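Local coordinates for protein nodulation fucosyltransferase NodZ (PDB 2HHC) that is a nodulation protein of the fucosyltransferase type, with the two Rossmann-like halves of a GT-B fold, at residues Q103-R106 against E107-E110; F289-Y292 against A293-V297; S194-A197 against L198-C202. All coordinates share one frame; numbering follows the deposited sequence.

Contact 1 (Q103-R106 against E107-E110); sequences QIFR and ERDE. With PO4 (phosphate ion), chain B.
The guanidinium of Arg108 lies against Phe105, whose CA stands 4.1 Å above the guanidinium plane and over its centre. At the edge of the same group, in its plane, Asp109 OD1 accepts from both Arg108 NE and Arg108 NH2, a side-on salt bridge in which both nitrogens reach the oxygen from one face of the carboxylate. A bend at chi3 (66°) turns the Arg108 head back along the helix, where NH1 comes 3.5 Å from Phe105 CD1, the two planes being nearly parallel (10° apart), with NH1 coming in obliquely to the ring. The other arginine, Arg106, receives Gln103 OE1 at its edge; NH1 and OE1 are 2.6 Å apart, but the donor sits above the amide carbonyl plane, not on a lone pair.

These pairings between neighbours and residues one turn apart run along helix 101-116, the connection of a beta-alpha-beta unit between strands 84-85 and 125-128 in the N-terminal half of the GT-B fold. At the i, i+4 position from Gln103, Glu107 OE2 takes NE2 of that amide on its anti lone pair at 2.9 Å, almost straight (175°). OE1 of Glu107 is bound by Arg99 and Trp89, and Arg106 NH2 pairs with Glu102. Gln103 NE2 also gives a weak bond to O1 of a phosphate ion, probably from the crystallisation liquor, which Trp88 N binds as well.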
loop_
_atom_site.group_PDB
_atom_site.type_symbol
_atom_site.label_atom_id
_atom_site.label_comp_id
_atom_site.label_asym_id
_atom_site.label_seq_id
_atom_site.Cartn_x
_atom_site.Cartn_y
_atom_site.Cartn_z
ATOM N N GLN A 103 -11.560 19.083 -3.638
ATOM C CA GLN A 103 -11.422 19.312 -2.212
ATOM C C GLN A 103 -10.424 18.323 -1.596
ATOM O O GLN A 103 -9.656 18.678 -0.731
ATOM C CB GLN A 103 -12.795 19.179 -1.486
ATOM C CG GLN A 103 -12.717 19.401 0.047
ATOM C CD GLN A 103 -12.193 20.767 0.414
ATOM O OE1 GLN A 103 -12.457 21.768 -0.312
ATOM N NE2 GLN A 103 -11.470 20.846 1.506
ATOM N N ILE A 104 -10.468 17.058 -1.988
ATOM C CA ILE A 104 -9.554 16.073 -1.478
ATOM C C ILE A 104 -8.107 16.485 -1.827
ATOM O O ILE A 104 -7.208 16.406 -0.978
ATOM C CB ILE A 104 -9.883 14.674 -2.058
ATOM C CG1 ILE A 104 -11.305 14.228 -1.653
ATOM C CG2 ILE A 104 -8.843 13.663 -1.671
ATOM C CD1 ILE A 104 -11.803 12.982 -2.452
ATOM N N PHE A 105 -7.922 16.940 -3.054
ATOM C CA PHE A 105 -6.579 17.396 -3.517
ATOM C C PHE A 105 -6.083 18.645 -2.771
ATOM O O PHE A 105 -4.924 18.721 -2.394
ATOM C CB PHE A 105 -6.522 17.642 -5.013
ATOM C CG PHE A 105 -6.823 16.419 -5.851
ATOM C CD1 PHE A 105 -6.600 15.156 -5.359
ATOM C CD2 PHE A 105 -7.385 16.558 -7.118
ATOM C CE1 PHE A 105 -6.885 14.033 -6.107
ATOM C CE2 PHE A 105 -7.674 15.408 -7.893
ATOM C CZ PHE A 105 -7.410 14.152 -7.354
ATOM N N ARG A 106 -6.987 19.567 -2.512
ATOM C CA ARG A 106 -6.686 20.727 -1.677
ATOM C C ARG A 106 -6.217 20.267 -0.299
ATOM O O ARG A 106 -5.239 20.797 0.251
ATOM C CB ARG A 106 -7.952 21.573 -1.602
ATOM C CG ARG A 106 -7.968 22.773 -0.710
ATOM C CD ARG A 106 -9.291 23.529 -0.946
ATOM N NE ARG A 106 -9.534 23.673 -2.389
ATOM C CZ ARG A 106 -10.650 23.368 -3.085
ATOM N NH1 ARG A 106 -11.756 22.892 -2.532
ATOM N NH2 ARG A 106 -10.678 23.616 -4.400
ATOM N N GLU A 107 -6.880 19.268 0.275
ATOM C CA GLU A 107 -6.468 18.812 1.579
ATOM C C GLU A 107 -5.133 18.107 1.564
ATOM O O GLU A 107 -4.331 18.298 2.457
ATOM C CB GLU A 107 -7.557 17.925 2.218
ATOM C CG GLU A 107 -8.801 18.740 2.559
ATOM C CD GLU A 107 -9.936 17.944 3.174
ATOM O OE1 GLU A 107 -9.688 16.911 3.794
ATOM O OE2 GLU A 107 -11.092 18.405 3.074
ATOM N N ARG A 108 -4.839 17.319 0.536
ATOM C CA ARG A 108 -3.491 16.775 0.387
ATOM C C ARG A 108 -2.467 17.891 0.492
ATOM O O ARG A 108 -1.440 17.759 1.155
ATOM C CB ARG A 108 -3.391 16.056 -0.954
ATOM C CG ARG A 108 -2.001 15.495 -1.313
ATOM C CD ARG A 108 -1.935 15.124 -2.757
ATOM N NE ARG A 108 -2.060 16.379 -3.505
ATOM C CZ ARG A 108 -2.654 16.606 -4.696
ATOM N NH1 ARG A 108 -3.177 15.630 -5.442
ATOM N NH2 ARG A 108 -2.700 17.830 -5.165
ATOM N N ASP A 109 -2.723 18.974 -0.224
ATOM C CA ASP A 109 -1.771 20.075 -0.266
ATOM C C ASP A 109 -1.687 20.805 1.068
ATOM O O ASP A 109 -0.598 21.190 1.496
ATOM C CB ASP A 109 -2.146 21.044 -1.340
ATOM C CG ASP A 109 -2.006 20.460 -2.735
ATOM O OD1 ASP A 109 -1.378 19.390 -2.884
ATOM O OD2 ASP A 109 -2.519 21.105 -3.671
ATOM N N GLU A 110 -2.831 20.989 1.716
ATOM C CA GLU A 110 -2.886 21.636 3.023
ATOM C C GLU A 110 -2.140 20.805 4.054
ATOM O O GLU A 110 -1.393 21.344 4.877
ATOM C CB GLU A 110 -4.350 21.842 3.429
ATOM C CG GLU A 110 -4.994 22.912 2.610
ATOM C CD GLU A 110 -6.484 22.996 2.667
ATOM O OE1 GLU A 110 -7.096 22.348 3.482
ATOM O OE2 GLU A 110 -7.051 23.811 1.897
HETATM P P PO4 B . -10.366 23.881 3.163
HETATM O O1 PO4 B . -9.967 23.941 1.684
HETATM O O2 PO4 B . -9.836 22.611 3.933
HETATM O O3 PO4 B . -9.855 25.153 3.797
HETATM O O4 PO4 B . -11.881 23.958 3.202
#

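Contact 2 (F289-Y292 against A293-V297); sequences FTRY and ARLLV
Tyr292 and Leu296, one helical turn apart, set their side chains at a slant to each other. The methyl CD1 of Leu296 reaches the phenol end of the ring, 3.5 Å from Tyr292 CE1 and nearly as close to CZ and OH. The tyrosine ring also has aromatic neighbours, stacking with Phe145 and meeting Tyr272 at a steep angle.

Arg291 and Leu295 repeat the i, i+4 spacing with a different geometry. Here Leu295 CD2 lies over one face of the guanidinium, 3.7 Å above the plane of Arg291 and displaced toward its rim. The arginine chain bends at chi2 (54°), which brings the head back so that its face meets that methyl, while NE forms a salt bridge with Glu141. Arg294 comes in obliquely: its CG approaches Arg291 NH1 at 4.1 Å, and the two guanidinium planes are turned 49° apart.

The backbone underneath changes character at each end. At the start, a water spans Phe289 O and Ala293 N, donating to the former and accepting from the latter. Direct bonding takes over with Arg294 N to Thr290 O at 2.9 Å. The bond from Leu296 N to Tyr292 O is weak, although Val297 N, where the chain leaves helical geometry, still bonds to Ala293 O at 2.8 Å. Such a short helix, 291-296, with strand 279-283 before it and strand 299-303 after it, is the crossover of a beta-alpha-beta unit in the C-terminal Rossmann-like half of a GT-B protein.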
loop_
_atom_site.group_PDB
_atom_site.type_symbol
_atom_site.label_atom_id
_atom_site.label_comp_id
_atom_site.label_asym_id
_atom_site.label_seq_id
_atom_site.Cartn_x
_atom_site.Cartn_y
_atom_site.Cartn_z
ATOM N N PHE A 289 1.229 -0.528 -5.060
ATOM C CA PHE A 289 1.201 -1.995 -4.831
ATOM C C PHE A 289 2.608 -2.582 -4.618
ATOM O O PHE A 289 2.792 -3.441 -3.748
ATOM C CB PHE A 289 0.430 -2.703 -5.995
ATOM C CG PHE A 289 0.028 -4.137 -5.756
ATOM C CD1 PHE A 289 0.784 -5.156 -6.114
ATOM C CD2 PHE A 289 -1.255 -4.421 -5.317
ATOM C CE1 PHE A 289 0.408 -6.476 -5.921
ATOM C CE2 PHE A 289 -1.681 -5.751 -5.170
ATOM C CZ PHE A 289 -0.836 -6.760 -5.493
ATOM N N THR A 290 3.560 -2.110 -5.397
ATOM C CA THR A 290 4.923 -2.562 -5.326
ATOM C C THR A 290 5.836 -1.658 -4.543
ATOM O O THR A 290 7.052 -1.793 -4.611
ATOM C CB THR A 290 5.453 -2.666 -6.747
ATOM O OG1 THR A 290 5.100 -1.507 -7.523
ATOM C CG2 THR A 290 4.890 -3.988 -7.436
ATOM N N ARG A 291 5.310 -0.727 -3.769
ATOM C CA ARG A 291 6.184 0.142 -2.940
ATOM C C ARG A 291 6.906 -0.711 -1.889
ATOM O O ARG A 291 8.093 -0.479 -1.685
ATOM C CB ARG A 291 5.377 1.277 -2.284
ATOM C CG ARG A 291 6.207 2.212 -1.460
ATOM C CD ARG A 291 7.365 2.819 -2.157
ATOM N NE ARG A 291 8.028 3.811 -1.307
ATOM C CZ ARG A 291 9.028 4.607 -1.657
ATOM N NH1 ARG A 291 9.508 4.577 -2.918
ATOM N NH2 ARG A 291 9.590 5.394 -0.786
ATOM N N TYR A 292 6.225 -1.612 -1.204
ATOM C CA TYR A 292 6.880 -2.467 -0.178
ATOM C C TYR A 292 8.026 -3.222 -0.852
ATOM O O TYR A 292 9.166 -3.170 -0.384
ATOM C CB TYR A 292 5.868 -3.395 0.431
ATOM C CG TYR A 292 6.373 -4.204 1.593
ATOM C CD1 TYR A 292 7.258 -3.666 2.478
ATOM C CD2 TYR A 292 5.957 -5.497 1.765
ATOM C CE1 TYR A 292 7.683 -4.400 3.589
ATOM C CE2 TYR A 292 6.371 -6.220 2.845
ATOM C CZ TYR A 292 7.220 -5.650 3.746
ATOM O OH TYR A 292 7.647 -6.451 4.851
ATOM N N ALA A 293 7.767 -3.823 -1.989
ATOM C CA ALA A 293 8.854 -4.502 -2.749
ATOM C C ALA A 293 9.999 -3.542 -3.123
ATOM O O ALA A 293 11.196 -3.855 -2.957
ATOM C CB ALA A 293 8.299 -5.156 -3.949
ATOM N N ARG A 294 9.702 -2.337 -3.596
ATOM C CA ARG A 294 10.701 -1.337 -3.886
ATOM C C ARG A 294 11.606 -1.055 -2.678
ATOM O O ARG A 294 12.809 -0.859 -2.820
ATOM C CB ARG A 294 10.045 -0.042 -4.392
ATOM C CG ARG A 294 10.962 1.154 -4.549
ATOM C CD ARG A 294 12.075 0.929 -5.564
ATOM N NE ARG A 294 13.022 2.049 -5.671
ATOM C CZ ARG A 294 14.036 2.279 -4.828
ATOM N NH1 ARG A 294 14.250 1.479 -3.796
ATOM N NH2 ARG A 294 14.848 3.309 -5.025
ATOM N N LEU A 295 11.015 -0.983 -1.489
ATOM C CA LEU A 295 11.803 -0.769 -0.251
ATOM C C LEU A 295 12.754 -1.909 0.083
ATOM O O LEU A 295 13.845 -1.660 0.686
ATOM C CB LEU A 295 10.836 -0.553 0.920
ATOM C CG LEU A 295 10.065 0.776 0.846
ATOM C CD1 LEU A 295 8.959 0.744 1.947
ATOM C CD2 LEU A 295 10.891 2.018 0.818
ATOM N N LEU A 296 12.377 -3.130 -0.237
ATOM C CA LEU A 296 13.134 -4.324 0.229
ATOM C C LEU A 296 13.948 -5.113 -0.796
ATOM O O LEU A 296 14.955 -5.720 -0.422
ATOM C CB LEU A 296 12.220 -5.290 0.978
ATOM C CG LEU A 296 11.613 -4.841 2.318
ATOM C CD1 LEU A 296 10.723 -5.968 2.889
ATOM C CD2 LEU A 296 12.703 -4.518 3.252
ATOM N N VAL A 297 13.517 -5.153 -2.036
ATOM C CA VAL A 297 14.092 -6.067 -3.021
ATOM C C VAL A 297 15.386 -5.543 -3.583
ATOM O O VAL A 297 15.547 -4.331 -3.770
ATOM C CB VAL A 297 13.073 -6.261 -4.163
ATOM C CG1 VAL A 297 13.625 -6.959 -5.390
ATOM C CG2 VAL A 297 11.817 -6.977 -3.633
HETATM O O HOH W 1 5.034 -4.927 -2.765
#

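Contact 3 (S194-A197 against L198-C202); sequences SELA and LHQVC
Leu198 meets Ser194 through the main chain: its N gives a bond to Ser194 O, 2.9 Å long and close to straight. The leucine side chain then leads away from the preceding turn and packs on Gln231 and Val232 of helix 226-235, while Ser194 OG is occupied by Trp191 O.

His199 follows with an equally short bond from its N to Glu195 O. Only its CB stays near the earlier turn, 3.4 Å from Leu196 O.

Gln200 makes the chief side-chain contact. CG lies anti to the carbonyl carbon (chi1 -71°), beside the backbone N, and therefore runs back along the preceding turn, 3.2 Å from Leu196 O. From there the extended chain carries its amide slantwise across the branch of Leu196, with NE2 3.8 Å from Leu196 CG and only slightly farther from its two methyls. The leucine contributes from its own side: with CG anti to its N (chi1 178°), the branch point is brought against the amide. Gln200 N meanwhile bonds to Leu196 O, so one carbonyl serves as both acceptor and packing surface.

Val201 repeats the pattern on a smaller scale. Its N bonds to Ala197 O at 3.0 Å, and CG2 rests 3.3 Å from the same oxygen. Phe283, in strand 279-283, touches Ala197, Gln200 and Val201, placing this side of helix 192-209, which follows strand 170-176 and precedes strand 217-223, against the sheet of the C-terminal Rossmann-like half.

Cys202 closes the series by bonding through its N to Leu198 O, and its side chain touches Leu235. Across the junction, hydrogen bonding is thus confined to the backbone; between the side chains of Leu196 and Gln200 there is just van der Waals contact of an amide with aliphatic carbon, which gives them little directional preference.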
loop_
_atom_site.group_PDB
_atom_site.type_symbol
_atom_site.label_atom_id
_atom_site.label_comp_id
_atom_site.label_asym_id
_atom_site.label_seq_id
_atom_site.Cartn_x
_atom_site.Cartn_y
_atom_site.Cartn_z
ATOM N N SER A 194 -2.955 -2.857 -25.816
ATOM C CA SER A 194 -2.768 -4.108 -25.085
ATOM C C SER A 194 -1.589 -4.903 -25.636
ATOM O O SER A 194 -0.846 -5.487 -24.868
ATOM C CB SER A 194 -4.034 -4.966 -25.123
ATOM O OG SER A 194 -4.483 -5.137 -26.451
ATOM N N GLU A 195 -1.425 -4.918 -26.954
ATOM C CA GLU A 195 -0.304 -5.619 -27.571
ATOM C C GLU A 195 1.017 -4.988 -27.183
ATOM O O GLU A 195 1.934 -5.674 -26.799
ATOM C CB GLU A 195 -0.401 -5.606 -29.091
ATOM C CG GLU A 195 -1.476 -6.496 -29.661
ATOM C CD GLU A 195 -1.425 -6.564 -31.173
ATOM O OE1 GLU A 195 -0.487 -5.996 -31.788
ATOM O OE2 GLU A 195 -2.318 -7.202 -31.769
ATOM N N LEU A 196 1.121 -3.672 -27.330
ATOM C CA LEU A 196 2.314 -2.972 -26.899
ATOM C C LEU A 196 2.580 -3.211 -25.408
ATOM O O LEU A 196 3.705 -3.481 -25.018
ATOM C CB LEU A 196 2.218 -1.458 -27.220
ATOM C CG LEU A 196 3.426 -0.641 -26.737
ATOM C CD1 LEU A 196 4.671 -1.000 -27.532
ATOM C CD2 LEU A 196 3.153 0.850 -26.864
ATOM N N ALA A 197 1.569 -3.168 -24.555
ATOM C CA ALA A 197 1.834 -3.381 -23.134
ATOM C C ALA A 197 2.342 -4.778 -22.850
ATOM O O ALA A 197 3.232 -4.975 -22.022
ATOM C CB ALA A 197 0.625 -3.124 -22.295
ATOM N N LEU A 198 1.736 -5.780 -23.483
ATOM C CA LEU A 198 2.227 -7.140 -23.317
ATOM C C LEU A 198 3.647 -7.258 -23.828
ATOM O O LEU A 198 4.482 -7.851 -23.125
ATOM C CB LEU A 198 1.346 -8.180 -24.002
ATOM C CG LEU A 198 1.813 -9.633 -23.874
ATOM C CD1 LEU A 198 1.724 -10.108 -22.455
ATOM C CD2 LEU A 198 1.043 -10.540 -24.769
ATOM N N HIS A 199 3.943 -6.681 -24.988
ATOM C CA HIS A 199 5.313 -6.658 -25.484
ATOM C C HIS A 199 6.292 -6.047 -24.494
ATOM O O HIS A 199 7.365 -6.591 -24.274
ATOM C CB HIS A 199 5.396 -5.895 -26.793
ATOM C CG HIS A 199 6.773 -5.849 -27.374
ATOM N ND1 HIS A 199 7.428 -6.977 -27.812
ATOM C CD2 HIS A 199 7.604 -4.811 -27.633
ATOM C CE1 HIS A 199 8.615 -6.643 -28.291
ATOM N NE2 HIS A 199 8.746 -5.331 -28.197
ATOM N N GLN A 200 5.903 -4.927 -23.886
ATOM C CA GLN A 200 6.767 -4.219 -22.932
ATOM C C GLN A 200 7.061 -5.061 -21.712
ATOM O O GLN A 200 8.200 -5.122 -21.278
ATOM C CB GLN A 200 6.120 -2.880 -22.533
ATOM C CG GLN A 200 6.141 -1.916 -23.640
ATOM C CD GLN A 200 5.540 -0.575 -23.301
ATOM O OE1 GLN A 200 4.732 -0.445 -22.379
ATOM N NE2 GLN A 200 5.957 0.444 -24.050
ATOM N N VAL A 201 6.046 -5.717 -21.163
ATOM C CA VAL A 201 6.202 -6.641 -20.089
ATOM C C VAL A 201 7.138 -7.775 -20.440
ATOM O O VAL A 201 7.965 -8.176 -19.647
ATOM C CB VAL A 201 4.821 -7.231 -19.642
ATOM C CG1 VAL A 201 4.994 -8.374 -18.677
ATOM C CG2 VAL A 201 3.942 -6.097 -19.011
ATOM N N CYS A 202 6.996 -8.293 -21.652
ATOM C CA CYS A 202 7.911 -9.329 -22.083
ATOM C C CYS A 202 9.342 -8.841 -22.150
ATOM O O CYS A 202 10.234 -9.595 -21.757
ATOM C CB CYS A 202 7.509 -9.960 -23.413
ATOM S SG CYS A 202 5.929 -10.876 -23.332
#

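How the contacts relate
Along the chain the order is contact 1, contact 3, contact 2, each within a single helix. Contact 1 belongs to the N-terminal half, on helix 101-116 beside the sheet containing strands 84-85 and 125-128. Contacts 2 and 3 belong to the other half and share its sheet: helix 291-296 links strands 279-283 and 299-303, while helix 192-209 comes between 170-176 and 217-223. Their centres are 22 Å apart, and strand 279-283 is touched from both. Contact 1 lies 26 Å from contact 2 and 35 Å from contact 3, centre to centre. Together they sample the helical layers of both Rossmann-like halves, with contact 2 closest to the centre of the molecule, its own centre about 9 Å from it.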